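Local structure of muramoyltetrapeptide carboxypeptidase (Oxalobacter formigenes OXCC13, 6UUK) at residues 57-62 / 106-111; 115-120 / 144-149; 136-141 / 159-164. The protein probably acts as a serine-type carboxypeptidase that trims muramoyl tetrapeptides of the bacterial cell wall. All blocks are in the same frame, centred on the assembly; numbering follows the deposited sequence.

Interaction 1: residues 57-62 / 106-111; sequences AIIAPG and RQIMEA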
loop_
_atom_site.group_PDB
_atom_site.type_symbol
_atom_site.label_atom_id
_atom_site.label_comp_id
_atom_site.label_asym_id
_atom_site.label_seq_id
_atom_site.Cartn_x
_atom_site.Cartn_y
_atom_site.Cartn_z
ATOM N N ALA B 57 -21.560 -18.944 11.110
ATOM C CA ALA B 57 -20.274 -19.587 11.338
ATOM C C ALA B 57 -19.221 -18.525 11.614
ATOM O O ALA B 57 -19.156 -17.511 10.910
ATOM C CB ALA B 57 -19.858 -20.442 10.139
ATOM N N ILE B 58 -18.399 -18.760 12.633
ATOM C CA ILE B 58 -17.339 -17.840 13.027
ATOM C C ILE B 58 -16.012 -18.408 12.544
ATOM O O ILE B 58 -15.651 -19.541 12.883
ATOM C CB ILE B 58 -17.326 -17.615 14.546
ATOM N N ILE B 59 -15.284 -17.622 11.752
ATOM C CA ILE B 59 -14.002 -18.028 11.194
ATOM C C ILE B 59 -12.970 -16.959 11.521
ATOM O O ILE B 59 -13.287 -15.768 11.615
ATOM C CB ILE B 59 -14.091 -18.263 9.667
ATOM C CG1 ILE B 59 -15.179 -19.288 9.348
ATOM C CG2 ILE B 59 -12.760 -18.738 9.105
ATOM C CD1 ILE B 59 -15.196 -19.727 7.903
ATOM N N ALA B 60 -11.722 -17.393 11.713
ATOM C CA ALA B 60 -10.598 -16.505 11.995
ATOM C C ALA B 60 -9.658 -16.480 10.796
ATOM O O ALA B 60 -8.689 -17.252 10.743
ATOM C CB ALA B 60 -9.857 -16.956 13.256
ATOM N N PRO B 61 -9.895 -15.613 9.806
ATOM C CA PRO B 61 -8.998 -15.571 8.642
ATOM C C PRO B 61 -7.685 -14.853 8.903
ATOM O O PRO B 61 -6.722 -15.077 8.157
ATOM C CB PRO B 61 -9.829 -14.827 7.590
ATOM C CG PRO B 61 -10.701 -13.926 8.396
ATOM C CD PRO B 61 -11.020 -14.670 9.672
ATOM N N GLY B 62 -7.612 -14.015 9.934
ATOM C CA GLY B 62 -6.392 -13.294 10.242
ATOM C C GLY B 62 -5.854 -13.582 11.628
ATOM O O GLY B 62 -5.311 -14.662 11.879
ATOM N N ARG B 106 -8.506 -24.488 5.749
ATOM C CA ARG B 106 -9.421 -25.613 5.897
ATOM C C ARG B 106 -10.672 -25.223 6.673
ATOM O O ARG B 106 -11.760 -25.739 6.392
ATOM C CB ARG B 106 -8.709 -26.776 6.587
ATOM C CG ARG B 106 -9.519 -28.060 6.631
ATOM C CD ARG B 106 -9.022 -28.979 7.734
ATOM N NE ARG B 106 -9.088 -28.328 9.039
ATOM C CZ ARG B 106 -10.184 -28.268 9.787
ATOM N NH1 ARG B 106 -11.311 -28.820 9.361
ATOM N NH2 ARG B 106 -10.154 -27.654 10.963
ATOM N N GLN B 107 -10.542 -24.318 7.647
ATOM C CA GLN B 107 -11.699 -23.886 8.420
ATOM C C GLN B 107 -12.678 -23.065 7.592
ATOM O O GLN B 107 -13.857 -22.982 7.951
ATOM C CB GLN B 107 -11.247 -23.083 9.641
ATOM C CG GLN B 107 -10.441 -23.889 10.649
ATOM C CD GLN B 107 -9.875 -23.034 11.766
ATOM O OE1 GLN B 107 -10.185 -21.846 11.874
ATOM N NE2 GLN B 107 -9.037 -23.634 12.604
ATOM N N ILE B 108 -12.222 -22.456 6.495
ATOM C CA ILE B 108 -13.132 -21.713 5.632
ATOM C C ILE B 108 -13.852 -22.653 4.674
ATOM O O ILE B 108 -15.032 -22.456 4.362
ATOM C CB ILE B 108 -12.369 -20.607 4.877
ATOM C CG1 ILE B 108 -11.561 -19.754 5.854
ATOM C CG2 ILE B 108 -13.336 -19.728 4.102
ATOM C CD1 ILE B 108 -10.758 -18.657 5.189
HETATM N N MSE B 109 -13.163 -23.686 4.198
HETATM C CA MSE B 109 -13.767 -24.660 3.297
HETATM C C MSE B 109 -14.772 -25.540 4.032
HETATM O O MSE B 109 -15.730 -26.032 3.438
HETATM C CB MSE B 109 -12.692 -25.532 2.645
HETATM C CG MSE B 109 -11.652 -24.769 1.838
HETATM SE SE MSE B 109 -12.417 -23.663 0.426
HETATM C CE MSE B 109 -12.387 -21.949 1.346
ATOM N N GLU B 110 -14.546 -25.734 5.333
ATOM C CA GLU B 110 -15.418 -26.604 6.112
ATOM C C GLU B 110 -16.717 -25.904 6.492
ATOM O O GLU B 110 -17.792 -26.511 6.435
ATOM C CB GLU B 110 -14.687 -27.093 7.364
ATOM C CG GLU B 110 -15.259 -28.371 7.956
ATOM C CD GLU B 110 -14.504 -28.833 9.187
ATOM O OE1 GLU B 110 -14.684 -28.226 10.262
ATOM O OE2 GLU B 110 -13.721 -29.800 9.076
ATOM N N ALA B 111 -16.639 -24.628 6.882
ATOM C CA ALA B 111 -17.846 -23.895 7.247
ATOM C C ALA B 111 -18.728 -23.624 6.036
ATOM O O ALA B 111 -19.956 -23.550 6.169
ATOM C CB ALA B 111 -17.477 -22.583 7.938
#
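Ile59 lays its side chain across that of Ile108 at about a right angle, and the two branches of the strand residue divide the helix surface between them. The CG2 methyl of Ile59 meets CG1 of Ile108 at 3.6 Å. The other branch, CG1 and CD1, reaches Ala111, about one turn on from Ile108: with CG1 of Ile59 anti to its carbonyl carbon (chi1 -56°) and CD1 anti to CA (chi2 -171°), the extended arm puts Ile59 CD1 3.7 Å from Ala111 CB. The same methyl lies 3.5 Å from the backbone oxygen Gln107 O, an oxygen that also receives a long, weak bond from the amide of Ala111. Two residues earlier in the strand, Ala57 CB meets the same Ala111 CB at 3.9 Å, both CB atoms turned toward the opposing segment. Two alanines allow the backbones to approach closely here, Ala57 CA and Ala111 CA being 6.4 Å apart. The contact across the two segments is thus apolar and buried, while the outer flank of the helix is polar: Arg106 NH1 meets Glu110 OE2 edge-on, in the plane of the guanidinium, as a salt bridge of 2.6 Å, and Arg106 NH2 has a second acidic partner in Glu103. On the sheet side, Ile59 also packs on Val120 of the adjoining strand. Strand 57-59 and helix 106-111 run nearly antiparallel, at 168°, with their axes 9.2 Å apart, an arrangement typical of a helix lying over a mainly parallel sheet in an alpha/beta fold.

Interaction 2: residues 115-120 / 144-149; sequences PDVKIV and SGKLFV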
loop_
_atom_site.group_PDB
_atom_site.type_symbol
_atom_site.label_atom_id
_atom_site.label_comp_id
_atom_site.label_asym_id
_atom_site.label_seq_id
_atom_site.Cartn_x
_atom_site.Cartn_y
_atom_site.Cartn_z
ATOM N N PRO B 115 -24.598 -27.499 5.939
ATOM C CA PRO B 115 -25.938 -27.083 5.490
ATOM C C PRO B 115 -26.677 -26.210 6.490
ATOM O O PRO B 115 -27.595 -25.486 6.088
ATOM C CB PRO B 115 -26.671 -28.416 5.278
ATOM C CG PRO B 115 -25.585 -29.445 5.165
ATOM C CD PRO B 115 -24.481 -28.961 6.049
ATOM N N ASP B 116 -26.314 -26.254 7.769
ATOM C CA ASP B 116 -26.977 -25.457 8.792
ATOM C C ASP B 116 -26.403 -24.052 8.916
ATOM O O ASP B 116 -26.871 -23.280 9.760
ATOM C CB ASP B 116 -26.892 -26.169 10.146
ATOM C CG ASP B 116 -27.458 -27.574 10.104
ATOM O OD1 ASP B 116 -28.456 -27.794 9.387
ATOM O OD2 ASP B 116 -26.901 -28.461 10.785
ATOM N N VAL B 117 -25.411 -23.702 8.102
ATOM C CA VAL B 117 -24.768 -22.394 8.149
ATOM C C VAL B 117 -25.253 -21.566 6.968
ATOM O O VAL B 117 -25.306 -22.059 5.834
ATOM C CB VAL B 117 -23.235 -22.528 8.136
ATOM C CG1 VAL B 117 -22.581 -21.178 7.891
ATOM C CG2 VAL B 117 -22.745 -23.131 9.443
ATOM N N LYS B 118 -25.611 -20.314 7.232
ATOM C CA LYS B 118 -26.042 -19.387 6.193
ATOM C C LYS B 118 -25.177 -18.140 6.113
ATOM O O LYS B 118 -24.926 -17.640 5.013
ATOM C CB LYS B 118 -27.507 -18.984 6.424
ATOM C CG LYS B 118 -28.142 -18.240 5.261
ATOM C CD LYS B 118 -29.645 -18.118 5.449
ATOM C CE LYS B 118 -30.293 -19.488 5.585
ATOM N NZ LYS B 118 -31.764 -19.397 5.795
ATOM N N ILE B 119 -24.707 -17.628 7.247
ATOM C CA ILE B 119 -23.847 -16.452 7.299
ATOM C C ILE B 119 -22.485 -16.876 7.831
ATOM O O ILE B 119 -22.395 -17.714 8.735
ATOM C CB ILE B 119 -24.460 -15.342 8.174
ATOM C CG1 ILE B 119 -25.891 -15.039 7.728
ATOM C CG2 ILE B 119 -23.612 -14.078 8.122
ATOM C CD1 ILE B 119 -26.592 -14.014 8.591
ATOM N N VAL B 120 -21.427 -16.303 7.264
ATOM C CA VAL B 120 -20.057 -16.577 7.683
ATOM C C VAL B 120 -19.408 -15.253 8.057
ATOM O O VAL B 120 -19.252 -14.370 7.204
ATOM C CB VAL B 120 -19.254 -17.293 6.585
ATOM C CG1 VAL B 120 -17.803 -17.430 7.003
ATOM C CG2 VAL B 120 -19.859 -18.657 6.290
ATOM N N SER B 144 -21.069 -21.998 -2.838
ATOM C CA SER B 144 -21.484 -22.458 -1.517
ATOM C C SER B 144 -22.782 -21.799 -1.071
ATOM O O SER B 144 -23.526 -22.378 -0.271
ATOM C CB SER B 144 -20.379 -22.190 -0.496
ATOM O OG SER B 144 -19.170 -22.828 -0.873
ATOM N N GLY B 145 -23.072 -20.600 -1.571
ATOM C CA GLY B 145 -24.270 -19.889 -1.179
ATOM C C GLY B 145 -24.214 -19.240 0.185
ATOM O O GLY B 145 -25.262 -18.836 0.704
ATOM N N LYS B 146 -23.032 -19.127 0.782
ATOM C CA LYS B 146 -22.905 -18.521 2.098
ATOM C C LYS B 146 -22.827 -17.003 1.987
ATOM O O LYS B 146 -22.421 -16.452 0.960
ATOM C CB LYS B 146 -21.666 -19.056 2.819
ATOM C CG LYS B 146 -21.610 -20.573 2.908
ATOM C CD LYS B 146 -22.861 -21.134 3.564
ATOM C CE LYS B 146 -22.832 -22.654 3.595
ATOM N NZ LYS B 146 -24.083 -23.220 4.168
ATOM N N LEU B 147 -23.226 -16.329 3.062
ATOM C CA LEU B 147 -23.231 -14.868 3.124
ATOM C C LEU B 147 -22.049 -14.437 3.985
ATOM O O LEU B 147 -22.136 -14.377 5.211
ATOM C CB LEU B 147 -24.557 -14.350 3.673
ATOM C CG LEU B 147 -25.701 -14.102 2.684
ATOM C CD1 LEU B 147 -26.045 -15.348 1.878
ATOM C CD2 LEU B 147 -26.930 -13.584 3.417
ATOM N N PHE B 148 -20.930 -14.137 3.328
ATOM C CA PHE B 148 -19.715 -13.747 4.028
ATOM C C PHE B 148 -19.772 -12.271 4.403
ATOM O O PHE B 148 -20.100 -11.421 3.571
ATOM C CB PHE B 148 -18.487 -14.023 3.159
ATOM C CG PHE B 148 -18.279 -15.478 2.845
ATOM C CD1 PHE B 148 -17.463 -16.261 3.643
ATOM C CD2 PHE B 148 -18.900 -16.061 1.753
ATOM C CE1 PHE B 148 -17.270 -17.601 3.358
ATOM C CE2 PHE B 148 -18.711 -17.400 1.462
ATOM C CZ PHE B 148 -17.894 -18.170 2.266
ATOM N N VAL B 149 -19.452 -11.969 5.661
ATOM C CA VAL B 149 -19.420 -10.599 6.155
ATOM C C VAL B 149 -18.062 -10.337 6.788
ATOM O O VAL B 149 -17.375 -11.259 7.240
ATOM C CB VAL B 149 -20.558 -10.314 7.163
ATOM C CG1 VAL B 149 -21.915 -10.593 6.534
ATOM C CG2 VAL B 149 -20.375 -11.135 8.422
#
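Val120 and Phe148 sit side by side, pointing the same way, on neighbouring strands in the parallel part of the sheet of the N-terminal alpha/beta domain. The packing is tight here: Val120 CG1 is 3.6 Å from Phe148 CD1, approaching the ring obliquely, and Val120 CG2 reaches back to Lys146 CB at 3.9 Å. Replacing Val120 by an alanine would probably open a gap beside CD1 and CE1 of Phe148 and leave that ring freer to shift. On the other face of the sheet Ile119 and Leu147 pair, and the CG2 methyl of Ile119 lies against Leu147 O; Met195 of helix 185-196 packs on both side chains. The backbone bonds follow the usual parallel pattern, Leu147 N to Lys118 O, Val120 N to Leu147 O and Val149 N to Val120 O, each 2.9 Å long.

Toward solvent the association thins. Pro115 and the exposed Lys118 point their CB atoms away from the partner segment, and the exposed Gly145 turns the chain after the preceding helix with positive phi. What bridges this end is Lys146: its chain bends at chi2 (-56°), which sets CD; beyond that the chain is extended, and NZ ends near two carbonyl oxygens. The modelled 2.4 Å from Lys146 NZ to Val117 O is too short to be trusted, so the length of that bond is doubtful; the second acceptor of Lys146 NZ is Asn114 O.

Interaction 3: residues 136-141 / 159-164; sequences LDFAKL and MALLKH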
loop_
_atom_site.group_PDB
_atom_site.type_symbol
_atom_site.label_atom_id
_atom_site.label_comp_id
_atom_site.label_asym_id
_atom_site.label_seq_id
_atom_site.Cartn_x
_atom_site.Cartn_y
_atom_site.Cartn_z
ATOM N N LEU B 136 -7.428 -21.418 -0.898
ATOM C CA LEU B 136 -8.879 -21.446 -0.983
ATOM C C LEU B 136 -9.329 -21.719 -2.415
ATOM O O LEU B 136 -8.568 -21.571 -3.374
ATOM C CB LEU B 136 -9.473 -20.124 -0.496
ATOM C CG LEU B 136 -8.930 -19.568 0.821
ATOM C CD1 LEU B 136 -9.553 -18.219 1.133
ATOM C CD2 LEU B 136 -9.150 -20.542 1.964
ATOM N N ASP B 137 -10.590 -22.122 -2.545
ATOM C CA ASP B 137 -11.226 -22.368 -3.837
ATOM C C ASP B 137 -12.431 -21.434 -3.922
ATOM O O ASP B 137 -13.533 -21.783 -3.492
ATOM C CB ASP B 137 -11.630 -23.837 -3.985
ATOM C CG ASP B 137 -12.116 -24.171 -5.383
ATOM O OD1 ASP B 137 -12.029 -23.299 -6.273
ATOM O OD2 ASP B 137 -12.586 -25.310 -5.592
ATOM N N PHE B 138 -12.214 -20.240 -4.479
ATOM C CA PHE B 138 -13.281 -19.251 -4.553
ATOM C C PHE B 138 -14.370 -19.646 -5.542
ATOM O O PHE B 138 -15.496 -19.149 -5.433
ATOM C CB PHE B 138 -12.702 -17.882 -4.910
ATOM C CG PHE B 138 -11.802 -17.318 -3.847
ATOM C CD1 PHE B 138 -10.433 -17.526 -3.896
ATOM C CD2 PHE B 138 -12.328 -16.591 -2.792
ATOM C CE1 PHE B 138 -9.604 -17.012 -2.915
ATOM C CE2 PHE B 138 -11.504 -16.075 -1.807
ATOM C CZ PHE B 138 -10.141 -16.285 -1.870
ATOM N N ALA B 139 -14.064 -20.520 -6.503
ATOM C CA ALA B 139 -15.121 -21.092 -7.329
ATOM C C ALA B 139 -16.018 -22.010 -6.511
ATOM O O ALA B 139 -17.226 -22.081 -6.760
ATOM C CB ALA B 139 -14.517 -21.847 -8.512
ATOM N N LYS B 140 -15.445 -22.715 -5.533
ATOM C CA LYS B 140 -16.248 -23.500 -4.603
ATOM C C LYS B 140 -16.999 -22.604 -3.626
ATOM O O LYS B 140 -18.127 -22.925 -3.233
ATOM C CB LYS B 140 -15.349 -24.479 -3.846
ATOM C CG LYS B 140 -16.061 -25.342 -2.815
ATOM C CD LYS B 140 -16.584 -26.630 -3.431
ATOM C CE LYS B 140 -17.079 -27.586 -2.358
ATOM N NZ LYS B 140 -17.471 -28.907 -2.924
ATOM N N LEU B 141 -16.395 -21.480 -3.231
ATOM C CA LEU B 141 -17.044 -20.579 -2.285
ATOM C C LEU B 141 -18.200 -19.829 -2.932
ATOM O O LEU B 141 -19.230 -19.590 -2.290
ATOM C CB LEU B 141 -16.022 -19.597 -1.716
ATOM C CG LEU B 141 -14.973 -20.188 -0.777
ATOM C CD1 LEU B 141 -13.888 -19.167 -0.484
ATOM C CD2 LEU B 141 -15.634 -20.656 0.508
HETATM N N MSE B 159 -12.886 -9.430 -2.347
HETATM C CA MSE B 159 -12.581 -9.053 -3.722
HETATM C C MSE B 159 -12.423 -10.287 -4.601
HETATM O O MSE B 159 -12.855 -10.299 -5.754
HETATM C CB MSE B 159 -11.315 -8.195 -3.783
HETATM C CG MSE B 159 -11.447 -6.827 -3.127
HETATM SE SE MSE B 159 -12.915 -5.762 -3.847
HETATM C CE MSE B 159 -14.258 -6.113 -2.477
ATOM N N ALA B 160 -11.800 -11.331 -4.048
ATOM C CA ALA B 160 -11.661 -12.579 -4.789
ATOM C C ALA B 160 -13.007 -13.261 -4.990
ATOM O O ALA B 160 -13.227 -13.897 -6.027
ATOM C CB ALA B 160 -10.687 -13.513 -4.071
ATOM N N LEU B 161 -13.912 -13.148 -4.014
ATOM C CA LEU B 161 -15.272 -13.638 -4.212
ATOM C C LEU B 161 -15.975 -12.864 -5.318
ATOM O O LEU B 161 -16.663 -13.452 -6.161
ATOM C CB LEU B 161 -16.067 -13.543 -2.910
ATOM C CG LEU B 161 -15.853 -14.641 -1.870
ATOM C CD1 LEU B 161 -16.790 -14.431 -0.692
ATOM C CD2 LEU B 161 -16.069 -16.009 -2.492
ATOM N N LEU B 162 -15.814 -11.539 -5.331
ATOM C CA LEU B 162 -16.403 -10.735 -6.395
ATOM C C LEU B 162 -15.715 -10.990 -7.729
ATOM O O LEU B 162 -16.338 -10.838 -8.786
ATOM C CB LEU B 162 -16.333 -9.253 -6.030
ATOM C CG LEU B 162 -17.076 -8.296 -6.960
ATOM C CD1 LEU B 162 -18.552 -8.659 -7.030
ATOM C CD2 LEU B 162 -16.893 -6.866 -6.495
ATOM N N LYS B 163 -14.437 -11.376 -7.702
ATOM C CA LYS B 163 -13.750 -11.744 -8.935
ATOM C C LYS B 163 -14.373 -12.982 -9.567
ATOM O O LYS B 163 -14.329 -13.145 -10.792
ATOM C CB LYS B 163 -12.264 -11.973 -8.655
ATOM C CG LYS B 163 -11.418 -12.199 -9.897
ATOM C CD LYS B 163 -11.479 -11.000 -10.830
ATOM C CE LYS B 163 -10.658 -11.234 -12.087
ATOM N NZ LYS B 163 -10.723 -10.071 -13.014
ATOM N N HIS B 164 -14.962 -13.857 -8.754
ATOM C CA HIS B 164 -15.641 -15.050 -9.237
ATOM C C HIS B 164 -17.151 -14.874 -9.322
ATOM O O HIS B 164 -17.849 -15.813 -9.719
ATOM C CB HIS B 164 -15.305 -16.248 -8.343
ATOM C CG HIS B 164 -13.861 -16.645 -8.378
ATOM N ND1 HIS B 164 -12.849 -15.810 -7.956
ATOM C CD2 HIS B 164 -13.261 -17.787 -8.787
ATOM C CE1 HIS B 164 -11.686 -16.421 -8.103
ATOM N NE2 HIS B 164 -11.908 -17.622 -8.605
#
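Two helices that flank a mainly parallel sheet, 138-142 and 155-163, meet where the start of the first faces the end of the second, and the contact illustrates how one aromatic side chain can fill such a junction. Phe138, next after the N-cap residue Asp137, points its CB toward segment 159-164, and its ring packs against Ala160 and Leu161. Ala160 places its CB over the centre of that ring, 3.5 Å from the centroid and 12° off the normal, a CH-pi contact in which the methyl touches all six ring carbons. Leu161 comes from a different direction: its CD2 methyl lies at the ring edge, in plane, 3.8 Å from Phe138 CD2, and the two side chains cross at about a right angle. The same Leu161 CD2 also touches Leu141 CB at 3.7 Å, bridging two residues about one turn apart on the first helix.

A second CH-pi contact reverses the roles. Phe138 CB stands 3.6 Å from the centroid of the His164 imidazole and only 7° off its normal, making the phenylalanine both ring and methylene donor. The two rings themselves are oblique, with planes 36° apart. His164 is steadied by the preceding turn, since His164 ND1 donates to Ala160 O at 2.7 Å. That bond probably restrains the rotation of the imidazole and helps keep a face against Phe138 CB. The exposed His164 and Ala139 border the contact; beyond the two segments, Phe157 meets the Phe138 ring and Trp234 packs on Ala160. Side-chain packing of this kind, between successive crossover helices on a mainly parallel sheet, is typical of an alpha/beta domain.

Read together, the three contacts show how an alpha/beta domain is assembled from layers. Interaction 1 closes before the other two open, whereas the segments of interactions 2 and 3 alternate along the chain: strand 119-122 is followed by helix 138-142, strand 147-150 and helix 155-163. Interactions 1 and 2, their centres about 11 Å apart, reach the same sheet, in which strands 55-59 and 119-122 are neighbours. The centre of interaction 3 lies about 14 Å from each of theirs, its Leu141 side chain touching both Met109 and Phe148. Helix layer and sheet thus form one continuous core within the N-terminal domain, and strand 147-150 leads on toward the predicted nucleophile, Ser152.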